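Long-range contacts in capsid protein (Infectious hypodermal and hematopoietic necrosis virus, PDB 3N7X), which forms the icosahedral shell of a shrimp densovirus from 60 copies of itself and binds calcium ions: residues Tyr84-Ser89 against Lys173-Pro178; Thr156-Gln161 against Ile194-Phe199; Asp260-Phe265 against Cys323-Thr328. One frame throughout, in Å; residues are numbered along the deposited sequence.

Contact 1 (Tyr84-Ser89 against Lys173-Pro178); sequences YGLKSS and KWIQNP. With CA (calcium ion), chain B.
With CG anti to the carbonyl carbon in Leu86 (chi1 -64°) and CG2 anti to the backbone N in Ile175 (chi1 -68°, measured to CG1), the two branched side chains slide past each other in opposite directions. Ile175 CG2 meets Leu86 CG and CD2, the latter at 3.6 Å. The extended second torsion of Ile175 (chi2 -178°) carries CD1 to the strand, 3.7 Å from the backbone Gly85 O and 3.8 Å from Tyr84 CB. The Tyr84 ring leads away from the helix, and its hydroxyl is hydrogen-bonded to Ile225 O. Leu86 CD1 touches Gln176 CG at 4.0 Å, the two side chains crossing at about a right angle. The last turn of helix 171-176 thus packs on the short antiparallel pair 84-86/93-95, where Ile175 also touches Ala93, while the chain beyond it enters strand 179-182 of the jelly roll. At the C-terminal end of the helix, Gln176 O binds a calcium ion at 2.4 Å, with Tyr55 O of the same chain and Glu191 OE2 of a neighbouring subunit completing the ligands beside three waters. One of these waters donates to Ile175 O at 3.2 Å, and a second donates to Asn177 OD1 at 2.8 Å.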
loop_
_atom_site.group_PDB
_atom_site.type_symbol
_atom_site.label_atom_id
_atom_site.label_comp_id
_atom_site.label_asym_id
_atom_site.label_seq_id
_atom_site.Cartn_x
_atom_site.Cartn_y
_atom_site.Cartn_z
ATOM N N TYR A 84 2.531 -95.988 28.548
ATOM C CA TYR A 84 1.890 -97.054 29.312
ATOM C C TYR A 84 1.030 -96.461 30.411
ATOM O O TYR A 84 1.186 -95.295 30.777
ATOM C CB TYR A 84 2.935 -97.966 29.952
ATOM C CG TYR A 84 3.598 -98.914 28.990
ATOM C CD1 TYR A 84 3.074 -100.187 28.767
ATOM C CD2 TYR A 84 4.746 -98.537 28.292
ATOM C CE1 TYR A 84 3.681 -101.068 27.870
ATOM C CE2 TYR A 84 5.360 -99.406 27.394
ATOM C CZ TYR A 84 4.826 -100.670 27.187
ATOM O OH TYR A 84 5.438 -101.536 26.309
ATOM N N GLY A 85 0.128 -97.282 30.934
ATOM C CA GLY A 85 -0.743 -96.870 32.017
ATOM C C GLY A 85 -0.966 -98.075 32.913
ATOM O O GLY A 85 -0.208 -99.045 32.846
ATOM N N LEU A 86 -2.003 -98.030 33.743
ATOM C CA LEU A 86 -2.297 -99.145 34.632
ATOM C C LEU A 86 -3.573 -99.872 34.241
ATOM O O LEU A 86 -4.576 -99.243 33.909
ATOM C CB LEU A 86 -2.425 -98.658 36.075
ATOM C CG LEU A 86 -1.156 -98.069 36.682
ATOM C CD1 LEU A 86 -1.414 -97.698 38.132
ATOM C CD2 LEU A 86 -0.021 -99.079 36.579
ATOM N N LYS A 87 -3.518 -101.201 34.278
ATOM C CA LYS A 87 -4.660 -102.055 33.965
ATOM C C LYS A 87 -5.577 -101.935 35.191
ATOM O O LYS A 87 -5.124 -102.108 36.324
ATOM C CB LYS A 87 -4.164 -103.490 33.796
ATOM C CG LYS A 87 -5.125 -104.470 33.160
ATOM C CD LYS A 87 -4.560 -105.875 33.327
ATOM C CE LYS A 87 -5.371 -106.928 32.594
ATOM N NZ LYS A 87 -5.130 -106.861 31.129
ATOM N N SER A 88 -6.855 -101.641 34.972
ATOM C CA SER A 88 -7.789 -101.452 36.081
ATOM C C SER A 88 -7.985 -102.646 37.010
ATOM O O SER A 88 -8.253 -102.477 38.202
ATOM C CB SER A 88 -9.157 -101.011 35.552
ATOM O OG SER A 88 -9.810 -102.064 34.866
ATOM N N SER A 89 -7.847 -103.851 36.474
ATOM C CA SER A 89 -8.052 -105.044 37.279
ATOM C C SER A 89 -6.941 -105.380 38.267
ATOM O O SER A 89 -7.226 -105.773 39.394
ATOM C CB SER A 89 -8.313 -106.250 36.372
ATOM O OG SER A 89 -7.236 -106.475 35.480
ATOM N N LYS A 173 5.538 -100.475 39.055
ATOM C CA LYS A 173 5.873 -99.720 40.260
ATOM C C LYS A 173 6.172 -98.259 39.920
ATOM O O LYS A 173 5.639 -97.344 40.550
ATOM C CB LYS A 173 7.085 -100.345 40.956
ATOM C CG LYS A 173 6.811 -101.701 41.589
ATOM C CD LYS A 173 6.149 -101.565 42.955
ATOM C CE LYS A 173 7.125 -100.977 43.980
ATOM N NZ LYS A 173 6.537 -100.829 45.351
ATOM N N TRP A 174 7.026 -98.046 38.922
ATOM C CA TRP A 174 7.377 -96.694 38.511
ATOM C C TRP A 174 6.147 -95.899 38.083
ATOM O O TRP A 174 6.048 -94.702 38.351
ATOM C CB TRP A 174 8.382 -96.721 37.362
ATOM C CG TRP A 174 9.784 -97.036 37.780
ATOM C CD1 TRP A 174 10.468 -98.195 37.552
ATOM C CD2 TRP A 174 10.701 -96.153 38.437
ATOM N NE1 TRP A 174 11.754 -98.086 38.016
ATOM C CE2 TRP A 174 11.925 -96.843 38.564
ATOM C CE3 TRP A 174 10.608 -94.844 38.925
ATOM C CZ2 TRP A 174 13.053 -96.268 39.158
ATOM C CZ3 TRP A 174 11.731 -94.268 39.517
ATOM C CH2 TRP A 174 12.937 -94.983 39.627
ATOM N N ILE A 175 5.213 -96.556 37.408
ATOM C CA ILE A 175 4.003 -95.875 36.979
ATOM C C ILE A 175 3.176 -95.544 38.214
ATOM O O ILE A 175 2.558 -94.484 38.305
ATOM C CB ILE A 175 3.175 -96.759 36.032
ATOM C CG1 ILE A 175 3.927 -96.941 34.715
ATOM C CG2 ILE A 175 1.811 -96.135 35.791
ATOM C CD1 ILE A 175 3.175 -97.765 33.691
ATOM N N GLN A 176 3.173 -96.458 39.174
ATOM C CA GLN A 176 2.423 -96.259 40.403
ATOM C C GLN A 176 2.979 -95.096 41.220
ATOM O O GLN A 176 2.223 -94.327 41.821
ATOM C CB GLN A 176 2.457 -97.534 41.250
ATOM C CG GLN A 176 1.373 -98.550 40.908
ATOM C CD GLN A 176 1.775 -99.988 41.240
ATOM O OE1 GLN A 176 2.432 -100.251 42.252
ATOM N NE2 GLN A 176 1.371 -100.927 40.388
ATOM N N ASN A 177 4.300 -94.951 41.219
ATOM C CA ASN A 177 4.914 -93.909 42.026
ATOM C C ASN A 177 6.412 -93.788 41.764
ATOM O O ASN A 177 7.047 -94.715 41.257
ATOM C CB ASN A 177 4.714 -94.266 43.512
ATOM C CG ASN A 177 4.790 -93.061 44.436
ATOM O OD1 ASN A 177 3.791 -92.372 44.662
ATOM N ND2 ASN A 177 5.976 -92.801 44.974
ATOM N N PRO A 178 6.988 -92.619 42.073
ATOM C CA PRO A 178 8.427 -92.450 41.871
ATOM C C PRO A 178 9.060 -93.428 42.863
ATOM O O PRO A 178 8.560 -93.586 43.977
ATOM C CB PRO A 178 8.655 -90.996 42.267
ATOM C CG PRO A 178 7.385 -90.340 41.799
ATOM C CD PRO A 178 6.321 -91.314 42.249
HETATM CA CA CA B . 0.000 -93.958 42.475
HETATM O O HOH W 1 0.066 -93.707 40.076
HETATM O O HOH W 2 1.467 -93.932 44.350
HETATM O O HOH W 3 -1.260 -93.799 44.527
#

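Contact 2 (Thr156-Gln161 against Ile194-Phe199); sequences TGLHNQ and IQQFGF
Thr156 OG1 donates to a water at 2.8 Å, and that water donates in turn to Gln196 O, also 2.8 Å away. The direct gap from Thr156 OG1 to Gln196 O is 3.9 Å, so the water spans the two segments. The hydroxyl gets there because OG1 lies between the backbone N and the carbonyl carbon (chi1 58°). A second water accepts hydrogen bonds from both Thr156 N and Gly198 N, each 2.9 Å away, which ties the start of the 156-161 loop to the turn after the helix. Thr156 CG2 meets Gly198 CA, where the lack of a side chain lets the methyl settle on the backbone.

Beside the waters Leu158 packs on Gln196 and Phe197. Its CD1 approaches Gln196 O to 3.5 Å and also stands over the centre of the Phe197 ring, 4.3 Å above the plane, while CD2 touches Gln196 NE2. The bent Gln196 chain crosses Leu158 at about a right angle; its OE1 accepts from Gln195 NE2 at 3.0 Å and from Cys302 N of a neighbouring subunit. His159 crosses Phe197 at a similar angle, and Phe197 CZ lies at the edge of the imidazole, near its plane. Leu158 CB lies over one face of the His159 ring, toward its rim. Asp154 accepts from Leu158 N through OD1 and from His159 N through OD2. The layout belongs to a viral jelly roll: the loop from strand 149-153 to strand 161-164 packs on the helix end that leads into strand 199-203, at the interfaces with two neighbouring subunits.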
loop_
_atom_site.group_PDB
_atom_site.type_symbol
_atom_site.label_atom_id
_atom_site.label_comp_id
_atom_site.label_asym_id
_atom_site.label_seq_id
_atom_site.Cartn_x
_atom_site.Cartn_y
_atom_site.Cartn_z
ATOM N N THR A 156 25.526 -79.849 40.300
ATOM C CA THR A 156 26.962 -79.685 40.487
ATOM C C THR A 156 27.792 -80.898 40.082
ATOM O O THR A 156 29.009 -80.907 40.260
ATOM C CB THR A 156 27.298 -79.309 41.942
ATOM O OG1 THR A 156 26.807 -80.319 42.829
ATOM C CG2 THR A 156 26.664 -77.976 42.298
ATOM N N GLY A 157 27.133 -81.922 39.545
ATOM C CA GLY A 157 27.843 -83.107 39.089
ATOM C C GLY A 157 28.327 -84.089 40.135
ATOM O O GLY A 157 29.456 -84.577 40.062
ATOM N N LEU A 158 27.472 -84.401 41.100
ATOM C CA LEU A 158 27.829 -85.335 42.155
ATOM C C LEU A 158 27.862 -86.787 41.682
ATOM O O LEU A 158 28.832 -87.502 41.925
ATOM C CB LEU A 158 26.830 -85.230 43.310
ATOM C CG LEU A 158 26.686 -83.889 44.037
ATOM C CD1 LEU A 158 25.470 -83.928 44.960
ATOM C CD2 LEU A 158 27.949 -83.600 44.826
ATOM N N HIS A 159 26.804 -87.208 40.992
ATOM C CA HIS A 159 26.676 -88.594 40.558
ATOM C C HIS A 159 26.545 -88.856 39.063
ATOM O O HIS A 159 26.073 -88.009 38.305
ATOM C CB HIS A 159 25.459 -89.213 41.241
ATOM C CG HIS A 159 25.345 -88.879 42.695
ATOM N ND1 HIS A 159 26.193 -89.398 43.651
ATOM C CD2 HIS A 159 24.475 -88.078 43.357
ATOM C CE1 HIS A 159 25.849 -88.934 44.839
ATOM N NE2 HIS A 159 24.810 -88.130 44.688
ATOM N N ASN A 160 26.934 -90.063 38.662
ATOM C CA ASN A 160 26.850 -90.500 37.273
ATOM C C ASN A 160 25.812 -91.614 37.158
ATOM O O ASN A 160 24.920 -91.569 36.308
ATOM C CB ASN A 160 28.206 -91.026 36.800
ATOM C CG ASN A 160 29.264 -89.942 36.745
ATOM O OD1 ASN A 160 30.440 -90.192 37.018
ATOM N ND2 ASN A 160 28.854 -88.731 36.380
ATOM N N GLN A 161 25.930 -92.614 38.027
ATOM C CA GLN A 161 25.019 -93.751 38.003
ATOM C C GLN A 161 24.602 -94.208 39.401
ATOM O O GLN A 161 25.433 -94.354 40.298
ATOM C CB GLN A 161 25.679 -94.917 37.268
ATOM C CG GLN A 161 24.775 -96.126 37.084
ATOM C CD GLN A 161 25.515 -97.331 36.518
ATOM O OE1 GLN A 161 26.298 -97.208 35.567
ATOM N NE2 GLN A 161 25.261 -98.506 37.091
ATOM N N ILE A 194 20.659 -81.755 51.526
ATOM C CA ILE A 194 20.608 -80.294 51.460
ATOM C C ILE A 194 21.995 -79.659 51.489
ATOM O O ILE A 194 22.157 -78.493 51.136
ATOM C CB ILE A 194 19.755 -79.680 52.599
ATOM C CG1 ILE A 194 20.439 -79.881 53.950
ATOM C CG2 ILE A 194 18.360 -80.290 52.583
ATOM C CD1 ILE A 194 19.680 -79.268 55.111
ATOM N N GLN A 195 22.997 -80.419 51.909
ATOM C CA GLN A 195 24.350 -79.894 51.928
ATOM C C GLN A 195 25.013 -80.128 50.574
ATOM O O GLN A 195 25.899 -79.378 50.176
ATOM C CB GLN A 195 25.192 -80.584 53.016
ATOM C CG GLN A 195 26.708 -80.367 52.851
ATOM C CD GLN A 195 27.556 -81.034 53.936
ATOM O OE1 GLN A 195 27.553 -80.612 55.095
ATOM N NE2 GLN A 195 28.290 -82.078 53.558
ATOM N N GLN A 196 24.552 -81.151 49.857
ATOM C CA GLN A 196 25.167 -81.537 48.591
ATOM C C GLN A 196 24.533 -81.170 47.247
ATOM O O GLN A 196 25.226 -80.690 46.349
ATOM C CB GLN A 196 25.414 -83.048 48.621
ATOM C CG GLN A 196 26.301 -83.490 49.775
ATOM C CD GLN A 196 27.732 -83.003 49.626
ATOM O OE1 GLN A 196 28.310 -82.429 50.553
ATOM N NE2 GLN A 196 28.316 -83.239 48.456
ATOM N N PHE A 197 23.238 -81.410 47.086
ATOM C CA PHE A 197 22.585 -81.111 45.815
ATOM C C PHE A 197 22.559 -79.624 45.453
ATOM O O PHE A 197 22.132 -78.781 46.244
ATOM C CB PHE A 197 21.180 -81.708 45.819
ATOM C CG PHE A 197 21.173 -83.201 45.657
ATOM C CD1 PHE A 197 20.989 -83.778 44.403
ATOM C CD2 PHE A 197 21.419 -84.033 46.745
ATOM C CE1 PHE A 197 21.054 -85.164 44.232
ATOM C CE2 PHE A 197 21.486 -85.420 46.587
ATOM C CZ PHE A 197 21.304 -85.987 45.328
ATOM N N GLY A 198 23.027 -79.317 44.246
ATOM C CA GLY A 198 23.089 -77.941 43.785
ATOM C C GLY A 198 21.764 -77.219 43.637
ATOM O O GLY A 198 21.668 -76.027 43.927
ATOM N N PHE A 199 20.747 -77.934 43.173
ATOM C CA PHE A 199 19.427 -77.355 42.989
ATOM C C PHE A 199 18.461 -77.868 44.042
ATOM O O PHE A 199 18.423 -79.060 44.342
ATOM C CB PHE A 199 18.877 -77.715 41.615
ATOM C CG PHE A 199 17.440 -77.322 41.414
ATOM C CD1 PHE A 199 17.111 -76.110 40.816
ATOM C CD2 PHE A 199 16.413 -78.168 41.822
ATOM C CE1 PHE A 199 15.769 -75.745 40.621
ATOM C CE2 PHE A 199 15.073 -77.814 41.635
ATOM C CZ PHE A 199 14.750 -76.601 41.033
HETATM O O HOH W 4 27.567 -79.561 45.373
HETATM O O HOH W 5 24.413 -81.200 42.608
#

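Contact 3 (Asp260-Phe265 against Cys323-Thr328)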
loop_
_atom_site.group_PDB
_atom_site.type_symbol
_atom_site.label_atom_id
_atom_site.label_comp_id
_atom_site.label_asym_id
_atom_site.label_seq_id
_atom_site.Cartn_x
_atom_site.Cartn_y
_atom_site.Cartn_z
ATOM N N ASP A 260 22.774 -79.922 29.623
ATOM C CA ASP A 260 22.289 -81.176 30.172
ATOM C C ASP A 260 20.908 -81.017 30.792
ATOM O O ASP A 260 20.484 -79.913 31.140
ATOM C CB ASP A 260 23.281 -81.789 31.182
ATOM C CG ASP A 260 23.639 -80.853 32.314
ATOM O OD1 ASP A 260 22.722 -80.275 32.934
ATOM O OD2 ASP A 260 24.851 -80.711 32.595
ATOM N N TRP A 261 20.203 -82.136 30.884
ATOM C CA TRP A 261 18.867 -82.173 31.442
ATOM C C TRP A 261 18.909 -83.031 32.701
ATOM O O TRP A 261 19.496 -84.116 32.708
ATOM C CB TRP A 261 17.902 -82.774 30.424
ATOM C CG TRP A 261 16.525 -82.911 30.943
ATOM C CD1 TRP A 261 15.530 -81.976 30.898
ATOM C CD2 TRP A 261 15.997 -84.032 31.658
ATOM N NE1 TRP A 261 14.410 -82.448 31.545
ATOM C CE2 TRP A 261 14.670 -83.708 32.021
ATOM C CE3 TRP A 261 16.518 -85.280 32.030
ATOM C CZ2 TRP A 261 13.854 -84.588 32.741
ATOM C CZ3 TRP A 261 15.707 -86.157 32.747
ATOM C CH2 TRP A 261 14.388 -85.805 33.094
ATOM N N GLN A 262 18.277 -82.542 33.762
ATOM C CA GLN A 262 18.263 -83.241 35.042
ATOM C C GLN A 262 16.896 -83.781 35.444
ATOM O O GLN A 262 15.881 -83.097 35.280
ATOM C CB GLN A 262 18.747 -82.295 36.145
ATOM C CG GLN A 262 20.124 -81.731 35.901
ATOM C CD GLN A 262 21.179 -82.803 35.929
ATOM O OE1 GLN A 262 22.188 -82.710 35.235
ATOM N NE2 GLN A 262 20.958 -83.831 36.739
ATOM N N GLN A 263 16.870 -85.007 35.964
ATOM C CA GLN A 263 15.619 -85.585 36.442
ATOM C C GLN A 263 15.542 -85.114 37.889
ATOM O O GLN A 263 16.527 -84.606 38.428
ATOM C CB GLN A 263 15.624 -87.124 36.371
ATOM C CG GLN A 263 16.767 -87.823 37.096
ATOM C CD GLN A 263 17.956 -88.113 36.190
ATOM O OE1 GLN A 263 18.643 -87.202 35.729
ATOM N NE2 GLN A 263 18.198 -89.393 35.929
ATOM N N ILE A 264 14.391 -85.266 38.528
ATOM C CA ILE A 264 14.271 -84.794 39.898
ATOM C C ILE A 264 14.282 -85.880 40.962
ATOM O O ILE A 264 13.964 -87.036 40.697
ATOM C CB ILE A 264 13.004 -83.939 40.067
ATOM C CG1 ILE A 264 11.769 -84.761 39.713
ATOM C CG2 ILE A 264 13.084 -82.717 39.169
ATOM C CD1 ILE A 264 10.483 -83.990 39.862
ATOM N N PHE A 265 14.665 -85.479 42.169
ATOM C CA PHE A 265 14.730 -86.362 43.323
ATOM C C PHE A 265 13.948 -85.677 44.435
ATOM O O PHE A 265 13.988 -84.452 44.552
ATOM C CB PHE A 265 16.186 -86.570 43.726
ATOM C CG PHE A 265 16.991 -87.293 42.687
ATOM C CD1 PHE A 265 16.927 -88.678 42.579
ATOM C CD2 PHE A 265 17.782 -86.587 41.785
ATOM C CE1 PHE A 265 17.640 -89.353 41.583
ATOM C CE2 PHE A 265 18.495 -87.249 40.789
ATOM C CZ PHE A 265 18.424 -88.636 40.690
ATOM N N CYS A 323 19.618 -95.600 37.577
ATOM C CA CYS A 323 19.349 -94.188 37.386
ATOM C C CYS A 323 20.599 -93.538 36.805
ATOM O O CYS A 323 21.652 -93.520 37.446
ATOM C CB CYS A 323 18.994 -93.555 38.730
ATOM S SG CYS A 323 18.964 -91.755 38.742
ATOM N N TYR A 324 20.489 -93.019 35.586
ATOM C CA TYR A 324 21.622 -92.371 34.933
ATOM C C TYR A 324 21.443 -90.862 34.898
ATOM O O TYR A 324 20.449 -90.357 34.373
ATOM C CB TYR A 324 21.780 -92.900 33.508
ATOM C CG TYR A 324 22.168 -94.354 33.455
ATOM C CD1 TYR A 324 23.509 -94.740 33.510
ATOM C CD2 TYR A 324 21.194 -95.351 33.383
ATOM C CE1 TYR A 324 23.872 -96.086 33.495
ATOM C CE2 TYR A 324 21.543 -96.699 33.368
ATOM C CZ TYR A 324 22.883 -97.060 33.426
ATOM O OH TYR A 324 23.227 -98.391 33.441
ATOM N N ILE A 325 22.411 -90.142 35.454
ATOM C CA ILE A 325 22.344 -88.691 35.482
ATOM C C ILE A 325 23.291 -88.082 34.456
ATOM O O ILE A 325 24.471 -88.423 34.405
ATOM C CB ILE A 325 22.700 -88.164 36.872
ATOM C CG1 ILE A 325 21.764 -88.796 37.900
ATOM C CG2 ILE A 325 22.584 -86.650 36.903
ATOM C CD1 ILE A 325 22.118 -88.474 39.323
ATOM N N MET A 326 22.761 -87.178 33.639
ATOM C CA MET A 326 23.546 -86.520 32.602
ATOM C C MET A 326 24.328 -85.304 33.110
ATOM O O MET A 326 23.811 -84.500 33.884
ATOM C CB MET A 326 22.625 -86.073 31.471
ATOM C CG MET A 326 23.352 -85.470 30.286
ATOM S SD MET A 326 22.231 -84.601 29.169
ATOM C CE MET A 326 21.432 -85.966 28.335
ATOM N N HIS A 327 25.577 -85.179 32.677
ATOM C CA HIS A 327 26.410 -84.040 33.054
ATOM C C HIS A 327 27.268 -83.654 31.860
ATOM O O HIS A 327 28.175 -84.397 31.488
ATOM C CB HIS A 327 27.328 -84.379 34.229
ATOM C CG HIS A 327 26.605 -84.607 35.515
ATOM N ND1 HIS A 327 25.761 -83.670 36.071
ATOM C CD2 HIS A 327 26.601 -85.666 36.360
ATOM C CE1 HIS A 327 25.266 -84.142 37.201
ATOM N NE2 HIS A 327 25.760 -85.351 37.399
ATOM N N THR A 328 26.979 -82.506 31.253
ATOM C CA THR A 328 27.756 -82.054 30.103
ATOM C C THR A 328 28.739 -80.974 30.529
ATOM O O THR A 328 29.540 -80.493 29.727
ATOM C CB THR A 328 26.853 -81.485 28.993
ATOM O OG1 THR A 328 26.122 -80.360 29.499
ATOM C CG2 THR A 328 25.884 -82.544 28.505
HETATM O O HOH W 6 25.431 -81.045 35.294
HETATM O O HOH W 7 20.053 -86.627 33.544
#
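Gln263 NE2 donates to Tyr324 O at 2.9 Å in a nearly straight bond (171°), and Thr328 N donates to Asp260 OD2 at 3.1 Å. The carbonyl oxygen lies in the amide plane of Gln263, but the donor stands 56° out of the carbonyl plane. Asp260 OD2 receives the Thr328 amide on its anti lone pair, away from the other carboxylate oxygen. Gln263 reaches Tyr324 through a bend that swings CD out of an extended course (chi2 -93°), and its OE1 accepts a hydrogen bond from a water. That water also donates to Trp261 O and accepts from Met326 N at 2.8 Å, so both of its protons go to acceptors of 260-265. Another water donates to Asp260 OD2 and lies in the plane of the His327 ring, at its edge, 2.8 Å from ND1.

Outward from these bonds the packing turns to sulfur and hydrocarbon. Met326 SD lies 3.6 Å from Asp260 CB and accepts a weak hydrogen bond from Trp261 N. Cys323 SG meets the rim of the Phe265 ring in its plane, 3.7 Å from CZ, a sulfur-aromatic contact. Phe265 and Ile325 reach toward each other tip to tip, CZ to CD1 at 3.9 Å.

The run into strand 264-268 thus lies against the tail leaving strand 322-324, two strands not adjacent in their shared antiparallel sheet; Ile325 and His327 also bond to Gln310 of a neighbouring subunit. Side chains, water and single amides replace a strand ladder here, and the Asp260 carboxylate, near His327 but not touching it, would tend to favour a protonated imidazole.

All three contacts are largely buried, yet they sit differently in the fold. Contact 1 joins helix 171-176 to the small 84-86/93-95 sheet, an apolar touch beside calcium, about 23 Å from contact 3 and 29 Å from contact 2, centre to centre. Contacts 2 and 3 both border the seven-stranded sheet, where strand 161-164, entered from the loop of contact 2, pairs with strand 322-324; Asn160 O probably accepts a hydrogen bond from Ile325 N. Water joins the segments in both, but contact 3 adds direct polar bonds and buries nearly twice the surface. Contacts 2 and 3 reach the same neighbouring subunit, whereas Gln176 of contact 1 shares its calcium with another subunit.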